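Local coordinates for protein carboxylesterase (Uncultured bacterium, PDB 5GMX) that hydrolyses carboxylic esters as a family VIII carboxylesterase and also displays hydrolytic activity toward oxyimino cephalosporins, at residues Val213-Pro218 with Ile252-Ala257; Tyr201-Pro206 with Ala260-Gly265. All blocks are in the same frame, centred on the assembly; numbering follows the deposited sequence.

Interaction 1: Val213-Pro218 with Ile252-Ala257; sequences VAEMLP and IANDRA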
ATOM      1  N   VAL A 213       8.468  -5.121  15.716  1.00 17.75           N
ATOM      2  CA  VAL A 213       9.035  -4.905  14.385  1.00 16.20           C
ATOM      3  C   VAL A 213      10.249  -5.794  14.112  1.00 18.01           C
ATOM      4  O   VAL A 213      11.188  -5.855  14.904  1.00 20.73           O
ATOM      5  CB  VAL A 213       9.431  -3.427  14.171  1.00 17.78           C
ATOM      6  CG1 VAL A 213       9.990  -3.222  12.774  1.00 20.53           C
ATOM      7  CG2 VAL A 213       8.229  -2.538  14.370  1.00 17.01           C
ATOM      8  N   ALA A 214      10.214  -6.487  12.979  1.00 14.84           N
ATOM      9  CA  ALA A 214      11.349  -7.271  12.527  1.00 16.17           C
ATOM     10  C   ALA A 214      12.372  -6.345  11.896  1.00 18.72           C
ATOM     11  O   ALA A 214      12.090  -5.175  11.671  1.00 17.55           O
ATOM     12  CB  ALA A 214      10.911  -8.328  11.533  1.00 15.36           C
ATOM     13  N   GLU A 215      13.547  -6.875  11.585  1.00 24.18           N
ATOM     14  CA  GLU A 215      14.615  -6.069  11.001  1.00 19.81           C
ATOM     15  C   GLU A 215      14.563  -6.121   9.485  1.00 22.60           C
ATOM     16  O   GLU A 215      14.551  -7.202   8.895  1.00 24.76           O
ATOM     17  CB  GLU A 215      15.978  -6.552  11.501  1.00 24.20           C
ATOM     18  CG  GLU A 215      17.165  -5.826  10.898  1.00 34.12           C
ATOM     19  CD  GLU A 215      18.489  -6.505  11.223  1.00 44.55           C
ATOM     20  OE1 GLU A 215      18.474  -7.639  11.761  1.00 43.26           O
ATOM     21  OE2 GLU A 215      19.547  -5.894  10.955  1.00 41.80           O
HETATM   22  N   MSE A 216      14.525  -4.955   8.850  1.00 22.18           N
HETATM   23  CA  MSE A 216      14.511  -4.911   7.396  1.00 23.68           C
HETATM   24  C   MSE A 216      15.900  -5.214   6.833  1.00 27.03           C
HETATM   25  O   MSE A 216      16.901  -4.720   7.341  1.00 27.80           O
HETATM   26  CB  MSE A 216      14.037  -3.557   6.898  1.00 24.02           C
HETATM   27  CG  MSE A 216      13.915  -3.512   5.381  1.00 35.97           C
HETATM   28 SE   MSE A 216      12.382  -4.583   4.803  1.00 56.38          SE
HETATM   29  CE  MSE A 216      11.058  -3.438   5.562  1.00 26.57           C
ATOM     30  N   LEU A 217      15.964  -6.025   5.783  1.00 29.90           N
ATOM     31  CA  LEU A 217      17.256  -6.425   5.231  1.00 32.23           C
ATOM     32  C   LEU A 217      17.410  -6.046   3.756  1.00 25.51           C
ATOM     33  O   LEU A 217      16.597  -6.433   2.914  1.00 27.92           O
ATOM     34  CB  LEU A 217      17.461  -7.930   5.412  1.00 22.58           C
ATOM     35  CG  LEU A 217      17.136  -8.422   6.824  1.00 29.71           C
ATOM     36  CD1 LEU A 217      17.124  -9.942   6.895  1.00 29.73           C
ATOM     37  CD2 LEU A 217      18.092  -7.833   7.847  1.00 32.14           C
ATOM     38  N   PRO A 218      18.463  -5.280   3.443  1.00 32.52           N
ATOM     39  CA  PRO A 218      18.753  -4.876   2.061  1.00 30.26           C
ATOM     40  C   PRO A 218      19.193  -6.068   1.209  1.00 30.83           C
ATOM     41  O   PRO A 218      19.603  -7.095   1.758  1.00 30.88           O
ATOM     42  CB  PRO A 218      19.884  -3.860   2.220  1.00 32.74           C
ATOM     43  CG  PRO A 218      20.536  -4.219   3.515  1.00 35.65           C
ATOM     44  CD  PRO A 218      19.453  -4.759   4.401  1.00 28.67           C
ATOM     45  N   ILE A 252      16.323   3.001   6.616  1.00 26.71           N
ATOM     46  CA  ILE A 252      15.435   3.959   7.275  1.00 28.00           C
ATOM     47  C   ILE A 252      14.243   3.250   7.936  1.00 21.55           C
ATOM     48  O   ILE A 252      13.720   3.717   8.941  1.00 22.75           O
ATOM     49  CB  ILE A 252      14.932   5.045   6.290  1.00 26.28           C
ATOM     50  CG1 ILE A 252      14.361   6.244   7.055  1.00 27.50           C
ATOM     51  CG2 ILE A 252      13.920   4.477   5.298  1.00 23.83           C
ATOM     52  CD1 ILE A 252      15.367   6.953   7.934  1.00 29.63           C
ATOM     53  N   ALA A 253      13.847   2.104   7.391  1.00 21.11           N
ATOM     54  CA  ALA A 253      12.797   1.291   7.997  1.00 23.59           C
ATOM     55  C   ALA A 253      13.174   0.856   9.419  1.00 23.09           C
ATOM     56  O   ALA A 253      12.301   0.653  10.262  1.00 22.63           O
ATOM     57  CB  ALA A 253      12.512   0.074   7.133  1.00 23.21           C
ATOM     58  N   ASN A 254      14.474   0.726   9.678  1.00 24.62           N
ATOM     59  CA  ASN A 254      14.969   0.284  10.979  1.00 24.92           C
ATOM     60  C   ASN A 254      15.133   1.439  11.966  1.00 24.68           C
ATOM     61  O   ASN A 254      15.651   1.263  13.068  1.00 26.44           O
ATOM     62  CB  ASN A 254      16.300  -0.452  10.808  1.00 24.63           C
ATOM     63  CG  ASN A 254      16.178  -1.693   9.923  1.00 26.77           C
ATOM     64  OD1 ASN A 254      15.168  -2.403   9.951  1.00 27.44           O
ATOM     65  ND2 ASN A 254      17.207  -1.949   9.130  1.00 24.23           N
ATOM     66  N   ASP A 255      14.672   2.618  11.567  1.00 22.61           N
ATOM     67  CA  ASP A 255      14.738   3.803  12.409  1.00 19.34           C
ATOM     68  C   ASP A 255      13.380   4.060  13.038  1.00 20.13           C
ATOM     69  O   ASP A 255      12.362   4.065  12.348  1.00 22.23           O
ATOM     70  CB  ASP A 255      15.223   5.002  11.585  1.00 23.27           C
ATOM     71  CG  ASP A 255      15.235   6.302  12.371  1.00 27.69           C
ATOM     72  OD1 ASP A 255      16.272   6.639  12.982  1.00 32.00           O
ATOM     73  OD2 ASP A 255      14.196   6.994  12.377  1.00 35.47           O
ATOM     74  N   ARG A 256      13.367   4.231  14.359  1.00 19.31           N
ATOM     75  CA  ARG A 256      12.122   4.377  15.109  1.00 21.96           C
ATOM     76  C   ARG A 256      11.343   5.620  14.695  1.00 21.98           C
ATOM     77  O   ARG A 256      10.119   5.584  14.636  1.00 20.39           O
ATOM     78  CB  ARG A 256      12.400   4.399  16.623  1.00 18.34           C
ATOM     79  CG  ARG A 256      11.228   4.868  17.493  1.00 19.23           C
ATOM     80  CD  ARG A 256       9.994   3.949  17.417  1.00 17.68           C
ATOM     81  NE  ARG A 256       8.813   4.599  17.990  1.00 21.14           N
ATOM     82  CZ  ARG A 256       7.553   4.240  17.745  1.00 23.54           C
ATOM     83  NH1 ARG A 256       7.284   3.228  16.926  1.00 20.63           N
ATOM     84  NH2 ARG A 256       6.555   4.911  18.302  1.00 18.34           N
ATOM     85  N   ALA A 257      12.045   6.715  14.408  1.00 20.13           N
ATOM     86  CA  ALA A 257      11.371   7.961  14.036  1.00 22.98           C
ATOM     87  C   ALA A 257      10.569   7.775  12.750  1.00 19.01           C
ATOM     88  O   ALA A 257       9.473   8.316  12.603  1.00 18.12           O
ATOM     89  CB  ALA A 257      12.382   9.101  13.883  1.00 17.25           C
TER
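The first torsion of N254 (chi1 -60°) sets CG anti to its carbonyl carbon and beside its backbone N, which carries the carboxamide across to the main chain of M216, a residue present as selenomethionine. The amide meets both polar backbone atoms of that one residue. M216 N donates to N254 OD1 over 2.9 Å, with the donor in the plane of the side-chain carbonyl, on a lone pair, and an N-H...O angle of 155°. The return bond from N254 ND2 to M216 O is nearly straight, but at 3.3 Å it is weak. Because one end accepts and the other donates, the pair favours one rotation of the amide, with OD1 toward M216 N; the stronger bond does most of this. M216 is extended, so a side-chain amide here plays the part that the backbone of a neighbouring strand would play in a hydrogen-bonded antiparallel pair.

Within the beta-lactamase-like fold this fastens a loop to the junction of helices 250-253 and 256-260. The turn of that junction is closed by D255 N bonding to I252 O at 3.0 Å, and D255, the N-cap of the second helix, accepts from W258 N through OD2.

Apolar contact lies beside the polar pair. CG of M216 is anti to its backbone N (chi1 -176°), and the chain then bends twice. M216 CB touches A253 CB at 3.9 Å, while M216 CE approaches the same A253 CB at 4.1 Å. Both side chains also rest on Y70, a residue of the phenylmethanesulfonic acid pocket; with M216 about 9 Å from that ligand, the contact probably belongs to a second shell around the pocket. E215 passes N254 obliquely, its CG 4.1 Å from N254 OD1, and reaches on to A55 N through OE1.

Interaction 2: Tyr201-Pro206 with Ala260-Gly265; sequences YYIGLP and AAEVPG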
ATOM      1  N   TYR A 201      -1.832  -3.955  11.034  1.00 12.05           N
ATOM      2  CA  TYR A 201      -1.366  -2.938  10.085  1.00 13.88           C
ATOM      3  C   TYR A 201      -1.513  -1.530  10.656  1.00 14.36           C
ATOM      4  O   TYR A 201      -2.613  -1.098  11.012  1.00 15.76           O
ATOM      5  CB  TYR A 201      -2.111  -3.029   8.745  1.00 10.97           C
ATOM      6  CG  TYR A 201      -1.301  -2.444   7.609  1.00 13.50           C
ATOM      7  CD1 TYR A 201      -1.243  -1.074   7.397  1.00 12.85           C
ATOM      8  CD2 TYR A 201      -0.575  -3.257   6.769  1.00 16.98           C
ATOM      9  CE1 TYR A 201      -0.481  -0.533   6.368  1.00 16.52           C
ATOM     10  CE2 TYR A 201       0.190  -2.727   5.737  1.00 19.28           C
ATOM     11  CZ  TYR A 201       0.232  -1.372   5.537  1.00 20.52           C
ATOM     12  OH  TYR A 201       1.000  -0.869   4.496  1.00 15.47           O
ATOM     13  N   TYR A 202      -0.397  -0.811  10.705  1.00 11.59           N
ATOM     14  CA  TYR A 202      -0.348   0.529  11.277  1.00 13.54           C
ATOM     15  C   TYR A 202       0.254   1.548  10.304  1.00 11.67           C
ATOM     16  O   TYR A 202       1.216   1.256   9.601  1.00 12.35           O
ATOM     17  CB  TYR A 202       0.493   0.547  12.561  1.00 10.60           C
ATOM     18  CG  TYR A 202       0.037  -0.382  13.664  1.00 17.26           C
ATOM     19  CD1 TYR A 202       0.344  -1.737  13.632  1.00 11.90           C
ATOM     20  CD2 TYR A 202      -0.672   0.105  14.760  1.00 15.42           C
ATOM     21  CE1 TYR A 202      -0.072  -2.588  14.652  1.00 15.15           C
ATOM     22  CE2 TYR A 202      -1.076  -0.736  15.783  1.00 14.20           C
ATOM     23  CZ  TYR A 202      -0.777  -2.078  15.722  1.00 17.37           C
ATOM     24  OH  TYR A 202      -1.174  -2.923  16.743  1.00 17.79           O
ATOM     25  N   ILE A 203      -0.314   2.745  10.287  1.00 12.74           N
ATOM     26  CA  ILE A 203       0.338   3.886   9.665  1.00 16.57           C
ATOM     27  C   ILE A 203       0.603   4.875  10.781  1.00 13.94           C
ATOM     28  O   ILE A 203      -0.315   5.543  11.259  1.00 15.91           O
ATOM     29  CB  ILE A 203      -0.512   4.512   8.551  1.00 12.57           C
ATOM     30  CG1 ILE A 203      -0.843   3.458   7.487  1.00 11.54           C
ATOM     31  CG2 ILE A 203       0.231   5.696   7.920  1.00 14.08           C
ATOM     32  CD1 ILE A 203      -1.901   3.898   6.495  1.00 15.87           C
ATOM     33  N   GLY A 204       1.857   4.934  11.221  1.00 17.18           N
ATOM     34  CA  GLY A 204       2.189   5.593  12.471  1.00 16.66           C
ATOM     35  C   GLY A 204       2.114   4.538  13.560  1.00 17.24           C
ATOM     36  O   GLY A 204       1.032   4.226  14.056  1.00 18.14           O
ATOM     37  N   LEU A 205       3.254   3.946  13.899  1.00 16.54           N
ATOM     38  CA  LEU A 205       3.269   2.844  14.856  1.00 17.43           C
ATOM     39  C   LEU A 205       3.415   3.340  16.300  1.00 18.12           C
ATOM     40  O   LEU A 205       4.411   3.986  16.635  1.00 19.92           O
ATOM     41  CB  LEU A 205       4.400   1.870  14.518  1.00 16.52           C
ATOM     42  CG  LEU A 205       4.409   0.585  15.344  1.00 18.96           C
ATOM     43  CD1 LEU A 205       3.240  -0.309  14.938  1.00 15.20           C
ATOM     44  CD2 LEU A 205       5.728  -0.130  15.193  1.00 18.27           C
ATOM     45  N   PRO A 206       2.425   3.040  17.159  1.00 18.45           N
ATOM     46  CA  PRO A 206       2.508   3.399  18.588  1.00 22.25           C
ATOM     47  C   PRO A 206       3.737   2.779  19.258  1.00 19.97           C
ATOM     48  O   PRO A 206       4.076   1.641  18.940  1.00 19.57           O
ATOM     49  CB  PRO A 206       1.216   2.811  19.182  1.00 17.85           C
ATOM     50  CG  PRO A 206       0.282   2.655  18.009  1.00 22.35           C
ATOM     51  CD  PRO A 206       1.176   2.324  16.836  1.00 17.99           C
ATOM     52  N   ALA A 260       7.449   5.762  13.629  1.00 15.59           N
ATOM     53  CA  ALA A 260       6.534   6.512  14.486  1.00 17.42           C
ATOM     54  C   ALA A 260       5.738   7.542  13.691  1.00 19.69           C
ATOM     55  O   ALA A 260       4.626   7.909  14.073  1.00 20.42           O
ATOM     56  CB  ALA A 260       7.304   7.201  15.627  1.00 18.36           C
ATOM     57  N   ALA A 261       6.314   8.007  12.587  1.00 18.39           N
ATOM     58  CA  ALA A 261       5.711   9.066  11.782  1.00 19.33           C
ATOM     59  C   ALA A 261       4.563   8.557  10.925  1.00 17.70           C
ATOM     60  O   ALA A 261       4.278   7.372  10.899  1.00 17.26           O
ATOM     61  CB  ALA A 261       6.773   9.717  10.894  1.00 18.42           C
ATOM     62  N   GLU A 262       3.908   9.458  10.209  1.00 18.73           N
ATOM     63  CA  GLU A 262       2.942   9.026   9.210  1.00 18.64           C
ATOM     64  C   GLU A 262       3.437   9.407   7.817  1.00 18.28           C
ATOM     65  O   GLU A 262       3.424  10.572   7.433  1.00 19.09           O
ATOM     66  CB  GLU A 262       1.558   9.605   9.493  1.00 18.91           C
ATOM     67  CG  GLU A 262       0.960   9.028  10.761  1.00 18.11           C
ATOM     68  CD  GLU A 262      -0.528   9.270  10.884  1.00 20.78           C
ATOM     69  OE1 GLU A 262      -1.092   8.930  11.953  1.00 26.18           O
ATOM     70  OE2 GLU A 262      -1.137   9.765   9.910  1.00 19.66           O
ATOM     71  N   VAL A 263       3.932   8.407   7.095  1.00 19.31           N
ATOM     72  CA  VAL A 263       4.378   8.573   5.715  1.00 17.16           C
ATOM     73  C   VAL A 263       3.665   7.520   4.887  1.00 17.91           C
ATOM     74  O   VAL A 263       4.257   6.504   4.517  1.00 21.59           O
ATOM     75  CB  VAL A 263       5.910   8.415   5.574  1.00 20.01           C
ATOM     76  CG1 VAL A 263       6.375   8.873   4.191  1.00 19.03           C
ATOM     77  CG2 VAL A 263       6.628   9.226   6.646  1.00 22.41           C
ATOM     78  N   PRO A 264       2.382   7.759   4.593  1.00 17.69           N
ATOM     79  CA  PRO A 264       1.484   6.740   4.033  1.00 17.53           C
ATOM     80  C   PRO A 264       1.827   6.291   2.603  1.00 19.22           C
ATOM     81  O   PRO A 264       1.165   5.403   2.073  1.00 16.28           O
ATOM     82  CB  PRO A 264       0.115   7.430   4.071  1.00 20.17           C
ATOM     83  CG  PRO A 264       0.273   8.573   5.059  1.00 18.33           C
ATOM     84  CD  PRO A 264       1.683   9.026   4.861  1.00 18.47           C
ATOM     85  N   GLY A 265       2.836   6.887   1.980  1.00 16.94           N
ATOM     86  CA  GLY A 265       3.311   6.348   0.721  1.00 17.81           C
ATOM     87  C   GLY A 265       4.281   5.187   0.917  1.00 18.98           C
ATOM     88  O   GLY A 265       4.563   4.450  -0.025  1.00 17.45           O
TER
HETATM   89  O   HOH W   1      -1.481   6.846  13.636  1.00 23.86           O
HETATM   90  O   HOH W   2       3.080   6.957  16.391  1.00 28.18           O
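One face of the Y202 ring carries L205 CD1, 3.4 Å above the plane and offset toward the rim, a packing contact within the segment; at the ring's outer edge, the hydroxyl has weak bonds to R212 and N199 O. The P264 ring, the only cyclic group that reaches across between the segments, offers its CG to I203 CG2 at 4.1 Å, the two side chains crossing at about a right angle.

No direct hydrogen bond joins the segments. The closest approach is made by G204, which makes a bent CA-H...O contact with A261 O, CA...O 3.2 Å and 134° at H. G204 has a positive phi (91°), and with no side chain in the way its CA comes within 4.8 Å of the CA of E262. Two waters do the polar bridging: one lies 2.7 Å from E262 OE1 and also bonds to I203 O, the other lies 2.9 Å from A260 O and bonds weakly to L205 O. The extended chain of E262 runs its CG past I203 O at 3.7 Å, and its carboxylate is held by S182 OG on OE1 and G184 N on OE2.

A261 is where the chain leaves helix 256-260 and heads for strand 269-270, the partner of strand 201-202 in a three-stranded antiparallel sheet. Next to P264, G265 O bonds to K74 NZ, a residue of the ligand pocket. Helix 183-192 packs on I203, E262 and P264, while helix 72-86 meets Y201 and I203.

Following the chain from the N terminus, the path runs through 201-206, which starts as strand 201-202, then 213-218, the helical turns of 252-257 and finally 260-265. Interaction 2 therefore closes the outer loop and interaction 1 an inner one, with no crossing; the inner loop includes the unmodelled residues 220-233 and helix 237-244. The two contacts, with centres 13 Å apart, touch directly. R256 NH2 lies 2.9 Å from L205 O, a probable hydrogen bond, and V213 CG2 packs on L205 CD2 at 3.6 Å. Together they tie the start of the loop after strand 201-202 to helix 256-260 and the run toward strand 269-270, on one side of the chain's centre.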